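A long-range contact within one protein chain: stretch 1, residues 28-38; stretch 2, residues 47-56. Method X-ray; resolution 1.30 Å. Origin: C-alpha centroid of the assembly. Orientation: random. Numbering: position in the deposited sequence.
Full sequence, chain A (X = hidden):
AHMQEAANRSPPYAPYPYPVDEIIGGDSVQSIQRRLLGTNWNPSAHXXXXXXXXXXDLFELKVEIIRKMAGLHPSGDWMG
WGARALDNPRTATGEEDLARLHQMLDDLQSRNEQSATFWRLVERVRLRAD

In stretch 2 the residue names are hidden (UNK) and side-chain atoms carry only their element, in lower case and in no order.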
ATOM      1  N   SER A  28      -4.184  -2.560   6.873  1.00 14.51           N
ATOM      2  CA  SER A  28      -3.765  -1.928   8.112  1.00 15.08           C
ATOM      3  C   SER A  28      -2.297  -2.268   8.316  1.00 14.07           C
ATOM      4  O   SER A  28      -1.743  -3.129   7.626  1.00 13.42           O
ATOM      5  CB  SER A  28      -4.577  -2.467   9.290  1.00 15.22           C
ATOM      6  OG  SER A  28      -4.369  -3.868   9.415  1.00 16.15           O
ATOM      7  N   VAL A  29      -1.655  -1.598   9.274  1.00 13.04           N
ATOM      8  CA  VAL A  29      -0.305  -2.008   9.660  1.00 12.77           C
ATOM      9  C   VAL A  29      -0.280  -3.495   9.988  1.00 13.36           C
ATOM     10  O   VAL A  29       0.611  -4.237   9.541  1.00 14.21           O
ATOM     11  CB  VAL A  29       0.199  -1.156  10.841  1.00 13.70           C
ATOM     12  CG1 VAL A  29       1.543  -1.691  11.349  1.00 16.39           C
ATOM     13  CG2 VAL A  29       0.324   0.308  10.433  1.00 15.05           C
ATOM     14  N   GLN A  30      -1.266  -3.962  10.758  1.00 13.72           N
ATOM     15  CA  GLN A  30      -1.270  -5.359  11.179  1.00 15.73           C
ATOM     16  C   GLN A  30      -1.430  -6.305   9.995  1.00 14.58           C
ATOM     17  O   GLN A  30      -0.769  -7.353   9.940  1.00 14.50           O
ATOM     18  CB  GLN A  30      -2.364  -5.596  12.215  1.00 20.74           C
ATOM     19  CG  GLN A  30      -1.985  -5.144  13.612  1.00 29.21           C
ATOM     20  CD  GLN A  30      -3.115  -5.337  14.605  1.00 34.66           C
ATOM     21  OE1 GLN A  30      -4.286  -5.406  14.226  1.00 38.94           O
ATOM     22  NE2 GLN A  30      -2.767  -5.436  15.881  1.00 39.71           N
ATOM     23  N   SER A  31      -2.284  -5.964   9.027  1.00 14.95           N
ATOM     24  CA  SER A  31      -2.467  -6.872   7.902  1.00 14.54           C
ATOM     25  C   SER A  31      -1.220  -6.924   7.029  1.00 14.72           C
ATOM     26  O   SER A  31      -0.860  -7.993   6.519  1.00 15.51           O
ATOM     27  CB  SER A  31      -3.731  -6.531   7.104  1.00 17.88           C
ATOM     28  OG  SER A  31      -3.557  -5.374   6.306  1.00 17.57           O
ATOM     29  N   ILE A  32      -0.523  -5.794   6.877  1.00 12.37           N
ATOM     30  CA  ILE A  32       0.738  -5.801   6.139  1.00 12.39           C
ATOM     31  C   ILE A  32       1.787  -6.605   6.892  1.00 13.13           C
ATOM     32  O   ILE A  32       2.546  -7.376   6.292  1.00 13.71           O
ATOM     33  CB  ILE A  32       1.203  -4.363   5.857  1.00 12.68           C
ATOM     34  CG1 ILE A  32       0.214  -3.669   4.926  1.00 11.80           C
ATOM     35  CG2 ILE A  32       2.622  -4.342   5.287  1.00 13.56           C
ATOM     36  CD1 ILE A  32       0.395  -2.158   4.865  1.00 14.76           C
ATOM     37  N   GLN A  33       1.839  -6.441   8.213  1.00 12.78           N
ATOM     38  CA  GLN A  33       2.796  -7.210   9.002  1.00 12.93           C
ATOM     39  C   GLN A  33       2.566  -8.707   8.839  1.00 13.18           C
ATOM     40  O   GLN A  33       3.521  -9.475   8.680  1.00 14.16           O
ATOM     41  CB  GLN A  33       2.684  -6.816  10.468  1.00 14.75           C
ATOM     42  CG  GLN A  33       3.669  -7.528  11.365  1.00 15.55           C
ATOM     43  CD  GLN A  33       3.550  -7.089  12.799  1.00 17.50           C
ATOM     44  OE1 GLN A  33       2.572  -6.455  13.189  1.00 20.86           O
ATOM     45  NE2 GLN A  33       4.551  -7.417  13.595  1.00 17.85           N
ATOM     46  N   ARG A  34       1.303  -9.130   8.847  1.00 14.65           N
ATOM     47  CA  ARG A  34       0.978 -10.534   8.628  1.00 15.84           C
ATOM     48  C   ARG A  34       1.467 -11.013   7.267  1.00 16.20           C
ATOM     49  O   ARG A  34       2.017 -12.116   7.144  1.00 17.00           O
ATOM     50  CB  ARG A  34      -0.535 -10.715   8.776  1.00 23.02           C
ATOM     51  CG  ARG A  34      -1.065 -12.126   8.610  1.00 35.15           C
ATOM     52  CD  ARG A  34      -2.468 -12.235   9.218  1.00 42.45           C
ATOM     53  NE  ARG A  34      -3.481 -11.479   8.477  1.00 52.54           N
ATOM     54  CZ  ARG A  34      -3.989 -10.310   8.863  1.00 53.69           C
ATOM     55  NH1 ARG A  34      -3.582  -9.741   9.991  1.00 51.69           N
ATOM     56  NH2 ARG A  34      -4.910  -9.707   8.117  1.00 51.79           N
ATOM     57  N   ARG A  35       1.295 -10.193   6.227  1.00 15.61           N
ATOM     58  CA  ARG A  35       1.788 -10.582   4.908  1.00 16.14           C
ATOM     59  C   ARG A  35       3.311 -10.660   4.882  1.00 15.81           C
ATOM     60  O   ARG A  35       3.876 -11.591   4.295  1.00 17.74           O
ATOM     61  CB  ARG A  35       1.234  -9.663   3.811  1.00 20.19           C
ATOM     62  CG  ARG A  35      -0.244  -9.888   3.542  1.00 37.32           C
ATOM     63  CD  ARG A  35      -0.823  -8.840   2.603  1.00 49.38           C
ATOM     64  NE  ARG A  35      -1.922  -8.165   3.266  1.00 54.01           N
ATOM     65  CZ  ARG A  35      -2.024  -6.849   3.353  1.00 49.36           C
ATOM     66  NH1 ARG A  35      -1.094  -6.084   2.797  1.00 40.22           N
ATOM     67  NH2 ARG A  35      -3.050  -6.297   3.987  1.00 51.22           N
ATOM     68  N   LEU A  36       3.997  -9.711   5.526  1.00 15.07           N
ATOM     69  CA  LEU A  36       5.457  -9.757   5.575  1.00 15.56           C
ATOM     70  C   LEU A  36       5.951 -11.002   6.296  1.00 15.51           C
ATOM     71  O   LEU A  36       6.989 -11.565   5.932  1.00 17.90           O
ATOM     72  CB  LEU A  36       6.023  -8.500   6.240  1.00 14.64           C
ATOM     73  CG  LEU A  36       5.760  -7.195   5.500  1.00 13.31           C
ATOM     74  CD1 LEU A  36       6.270  -6.013   6.311  1.00 17.09           C
ATOM     75  CD2 LEU A  36       6.412  -7.250   4.124  1.00 16.94           C
ATOM     76  N   LEU A  37       5.228 -11.442   7.329  1.00 14.74           N
ATOM     77  CA  LEU A  37       5.624 -12.638   8.055  1.00 15.19           C
ATOM     78  C   LEU A  37       5.438 -13.910   7.230  1.00 15.47           C
ATOM     79  O   LEU A  37       6.114 -14.905   7.495  1.00 16.78           O
ATOM     80  CB  LEU A  37       4.870 -12.712   9.385  1.00 15.36           C
ATOM     81  CG  LEU A  37       5.326 -11.707  10.442  1.00 16.31           C
ATOM     82  CD1 LEU A  37       4.328 -11.623  11.587  1.00 19.25           C
ATOM     83  CD2 LEU A  37       6.704 -12.077  10.981  1.00 18.39           C
ATOM     84  N   GLY A  38       4.547 -13.905   6.246  1.00 17.06           N
ATOM     85  CA  GLY A  38       4.457 -15.029   5.323  1.00 18.60           C
ATOM     86  C   GLY A  38       4.046 -16.310   6.022  1.00 17.56           C
ATOM     87  O   GLY A  38       3.061 -16.356   6.769  1.00 21.02           O
ATOM     88  N   UNK A  47      11.614 -11.162  14.846  1.00 12.49           N
ATOM     89  CA  UNK A  47      10.912 -11.074  13.565  1.00 12.52           C
ATOM     90  C   UNK A  47       9.635 -10.248  13.664  1.00 12.19           C
ATOM     91  O   UNK A  47       9.269  -9.566  12.698  1.00 12.72           O
ATOM     92  c   UNK A  47      11.806 -13.138  12.399  1.00 21.21           C
ATOM     93  o   UNK A  47      12.841 -12.460  12.209  1.00 19.10           O
ATOM     94  o   UNK A  47      11.712 -14.348  12.100  1.00 21.12           O
ATOM     95  c   UNK A  47      10.598 -12.468  13.018  1.00 14.68           C
ATOM     96  N   UNK A  48       8.945 -10.304  14.804  1.00 12.50           N
ATOM     97  CA  UNK A  48       7.770  -9.457  14.991  1.00 12.68           C
ATOM     98  C   UNK A  48       8.158  -7.987  14.988  1.00 13.18           C
ATOM     99  O   UNK A  48       7.473  -7.160  14.373  1.00 13.57           O
ATOM    100  c   UNK A  48       6.583 -12.178  18.752  1.00 43.46           C
ATOM    101  c   UNK A  48       7.064  -9.824  16.295  1.00 16.52           C
ATOM    102  s   UNK A  48       5.334 -11.568  17.628  1.00 31.15           S
ATOM    103  c   UNK A  48       6.326 -11.136  16.193  1.00 18.16           C
ATOM    104  N   UNK A  49       9.257  -7.644  15.658  1.00 12.99           N
ATOM    105  CA  UNK A  49       9.721  -6.258  15.679  1.00 13.81           C
ATOM    106  C   UNK A  49      10.090  -5.781  14.279  1.00 14.54           C
ATOM    107  O   UNK A  49       9.683  -4.692  13.851  1.00 14.17           O
ATOM    108  o   UNK A  49      12.988  -5.922  18.454  1.00 47.68           O
ATOM    109  c   UNK A  49      10.934  -6.130  16.602  1.00 19.13           C
ATOM    110  n   UNK A  49      11.725  -6.647  20.169  1.00 52.94           N
ATOM    111  c   UNK A  49      10.627  -6.108  18.080  1.00 37.83           C
ATOM    112  c   UNK A  49      11.884  -6.218  18.921  1.00 48.88           C
ATOM    113  N   UNK A  50      10.874  -6.586  13.554  1.00 13.44           N
ATOM    114  CA  UNK A  50      11.316  -6.199  12.219  1.00 12.77           C
ATOM    115  C   UNK A  50      10.132  -6.010  11.286  1.00 13.08           C
ATOM    116  O   UNK A  50      10.066  -5.019  10.551  1.00 13.92           O
ATOM    117  s   UNK A  50      14.478  -5.836  12.468  1.00 24.50           S
ATOM    118  c   UNK A  50      12.263  -7.252  11.647  1.00 14.00           C
ATOM    119  c   UNK A  50      13.588  -7.396  12.379  1.00 15.32           C
ATOM    120  c   UNK A  50      14.476  -5.310  10.770  1.00 12.70           C
ATOM    121  N   UNK A  51       9.188  -6.953  11.301  1.00 12.74           N
ATOM    122  CA  UNK A  51       8.041  -6.853  10.413  1.00 12.66           C
ATOM    123  C   UNK A  51       7.145  -5.679  10.781  1.00 13.65           C
ATOM    124  O   UNK A  51       6.568  -5.057   9.889  1.00 13.34           O
ATOM    125  c   UNK A  51       7.263  -8.166  10.393  1.00 15.38           C
ATOM    126  o   UNK A  51       6.801  -8.494  11.686  1.00 15.00           O
ATOM    127  N   UNK A  52       7.044  -5.337  12.068  1.00 12.20           N
ATOM    128  CA  UNK A  52       6.230  -4.193  12.472  1.00 14.42           C
ATOM    129  C   UNK A  52       6.815  -2.891  11.945  1.00 13.25           C
ATOM    130  O   UNK A  52       6.087  -2.044  11.410  1.00 13.48           O
ATOM    131  n   UNK A  52       2.814  -2.825  16.726  1.00 34.47           N
ATOM    132  c   UNK A  52       5.621  -2.846  14.558  1.00 18.30           C
ATOM    133  c   UNK A  52       6.120  -4.163  13.995  1.00 16.79           C
ATOM    134  c   UNK A  52       3.093  -1.617  16.263  1.00 38.25           C
ATOM    135  n   UNK A  52       2.740  -0.545  16.962  1.00 41.11           N
ATOM    136  c   UNK A  52       4.152  -2.594  14.265  1.00 24.22           C
ATOM    137  n   UNK A  52       3.703  -1.477  15.091  1.00 32.41           N
ATOM    138  N   UNK A  53       8.134  -2.722  12.058  1.00 14.02           N
ATOM    139  CA  UNK A  53       8.785  -1.507  11.582  1.00 14.59           C
ATOM    140  C   UNK A  53       8.600  -1.365  10.076  1.00 13.88           C
ATOM    141  O   UNK A  53       8.264  -0.287   9.563  1.00 14.71           O
ATOM    142  c   UNK A  53      10.418  -1.405  13.492  1.00 22.19           C
ATOM    143  c   UNK A  53      10.274  -1.530  11.975  1.00 17.92           C
ATOM    144  c   UNK A  53      11.811  -1.715  13.996  1.00 30.46           C
ATOM    145  c   UNK A  53      11.038  -0.435  11.253  1.00 20.06           C
ATOM    146  N   UNK A  54       8.798  -2.458   9.340  1.00 13.99           N
ATOM    147  CA  UNK A  54       8.632  -2.409   7.892  1.00 13.06           C
ATOM    148  C   UNK A  54       7.179  -2.153   7.512  1.00 13.96           C
ATOM    149  O   UNK A  54       6.903  -1.411   6.562  1.00 13.72           O
ATOM    150  c   UNK A  54       9.141  -3.713   7.280  1.00 14.89           C
ATOM    151  o   UNK A  54      10.299  -6.273   7.317  1.00 26.23           O
ATOM    152  n   UNK A  54      12.397  -5.499   7.085  1.00 30.16           N
ATOM    153  c   UNK A  54      11.094  -5.332   7.286  1.00 25.60           C
ATOM    154  c   UNK A  54      10.630  -3.905   7.497  1.00 19.56           C
ATOM    155  N   UNK A  55       6.238  -2.763   8.239  1.00 12.63           N
ATOM    156  CA  UNK A  55       4.823  -2.585   7.916  1.00 12.47           C
ATOM    157  C   UNK A  55       4.373  -1.155   8.157  1.00 12.36           C
ATOM    158  O   UNK A  55       3.582  -0.617   7.377  1.00 13.03           O
ATOM    159  c   UNK A  55       3.969  -3.548   8.735  1.00 13.25           C
ATOM    160  N   UNK A  56       4.869  -0.517   9.220  1.00 12.33           N
ATOM    161  CA  UNK A  56       4.512   0.872   9.475  1.00 14.63           C
ATOM    162  C   UNK A  56       4.986   1.758   8.334  1.00 14.55           C
ATOM    163  O   UNK A  56       4.257   2.656   7.887  1.00 14.51           O
ATOM    164  o   UNK A  56       4.651   0.917  14.413  1.00 42.05           O
ATOM    165  o   UNK A  56       6.275   1.763  13.201  1.00 47.82           O
ATOM    166  c   UNK A  56       4.440   0.803  12.042  1.00 19.49           C
ATOM    167  c   UNK A  56       5.171   1.189  13.310  1.00 38.09           C
ATOM    168  c   UNK A  56       5.135   1.327  10.796  1.00 16.99           C
TER
HETATM  169  O   HOH W   1       1.988  -5.425  15.698  1.00 33.01           O

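Position 47 carries two side-chain carbons, the second bearing two oxygens, a short carboxylate. It lies beside Leu37, whose CD2 is 4.0 Å from the backbone O of 47 and 4.4 Å from its CB. The residue is Asp47. Position 48 has an unbranched chain of two carbons, a sulfur and a terminal carbon, the signature of a thioether. Its CB is 4.4 Å from Gln33 NE2, but the chain then leads away from stretch 1; the backbone O comes closer, 3.0 Å from Gln33 NE2. This is Met48.

At position 49, three carbons end in one oxygen and one nitrogen, and the CA-to-CB bond points away from the first helix. With no contact to stretch 1, the amide-ended chain identifies Gln49. Position 50 repeats the unbranched pattern of two carbons, sulfur and carbon; it too touches nothing on stretch 1, its end leading outward, and it is Met50.

Position 51 has one carbon followed by one oxygen, and its CB points toward the first helix. The oxygen lies 3.1 Å from Gln33 NE2 and 3.7 Å from Leu37 CD2, while the backbone O is 3.7 Å from Leu36 CD1. A buried hydroxymethyl group makes this Ser51. The side chain at position 52 is the longest here: three carbons, a nitrogen, and a carbon with two further nitrogens, a guanidinium. Its third carbon is 4.0 Å from Val29 CG1, and its CB is 3.6 Å from Gln33 NE2. The residue is Arg52; water 1 accepts from its NH1 (2.9 Å) and donates to Gln33 OE1 (2.8 Å), bridging the two helices.

Position 53 bears four carbons, forked at the first, with one arm two carbons long. It points away and makes no contact with stretch 1, as fits Ile53 on the outer side of its helix. At position 54, three carbons again end in one oxygen and one nitrogen; CB packs 3.8 Å from Leu36 CD1, and the residue is Gln54.

Position 55 shows a single side-chain carbon, directed toward stretch 1. This CB is 3.5 Å from Val29 O, 3.6 Å from Gln33 N and 3.8 Å from Ile32 CG2. The lone methyl is that of Ala55. Position 56 has three carbons, the third carrying two oxygens, and its second carbon lies 3.9 Å from Val29 CG1. It is Glu56, whose OE2 forms a salt bridge with Arg52 NE at 2.7 Å.

The contact rests on two reciprocal knobs. Ala55 sits among Val29, Ile32, Gln33 and Leu36, and its small methyl lets the backbones approach, with the CA atoms of Gln33 and Ala55 only 5.2 Å apart. In return, the extended Gln33 enters the hole formed by Met48, Ser51, Arg52 and Ala55. The helix axes come within 8.4 Å at 126°, and the two stretches bury 494 Å² in all. Leu36 and Leu37 extend the packing beside Ser51, while Val29 CG1 touches Arg52 CD (4.0 Å) and Glu56 CG (3.9 Å).

Stretch 2, residues 47-56: DMQMSRIQAE
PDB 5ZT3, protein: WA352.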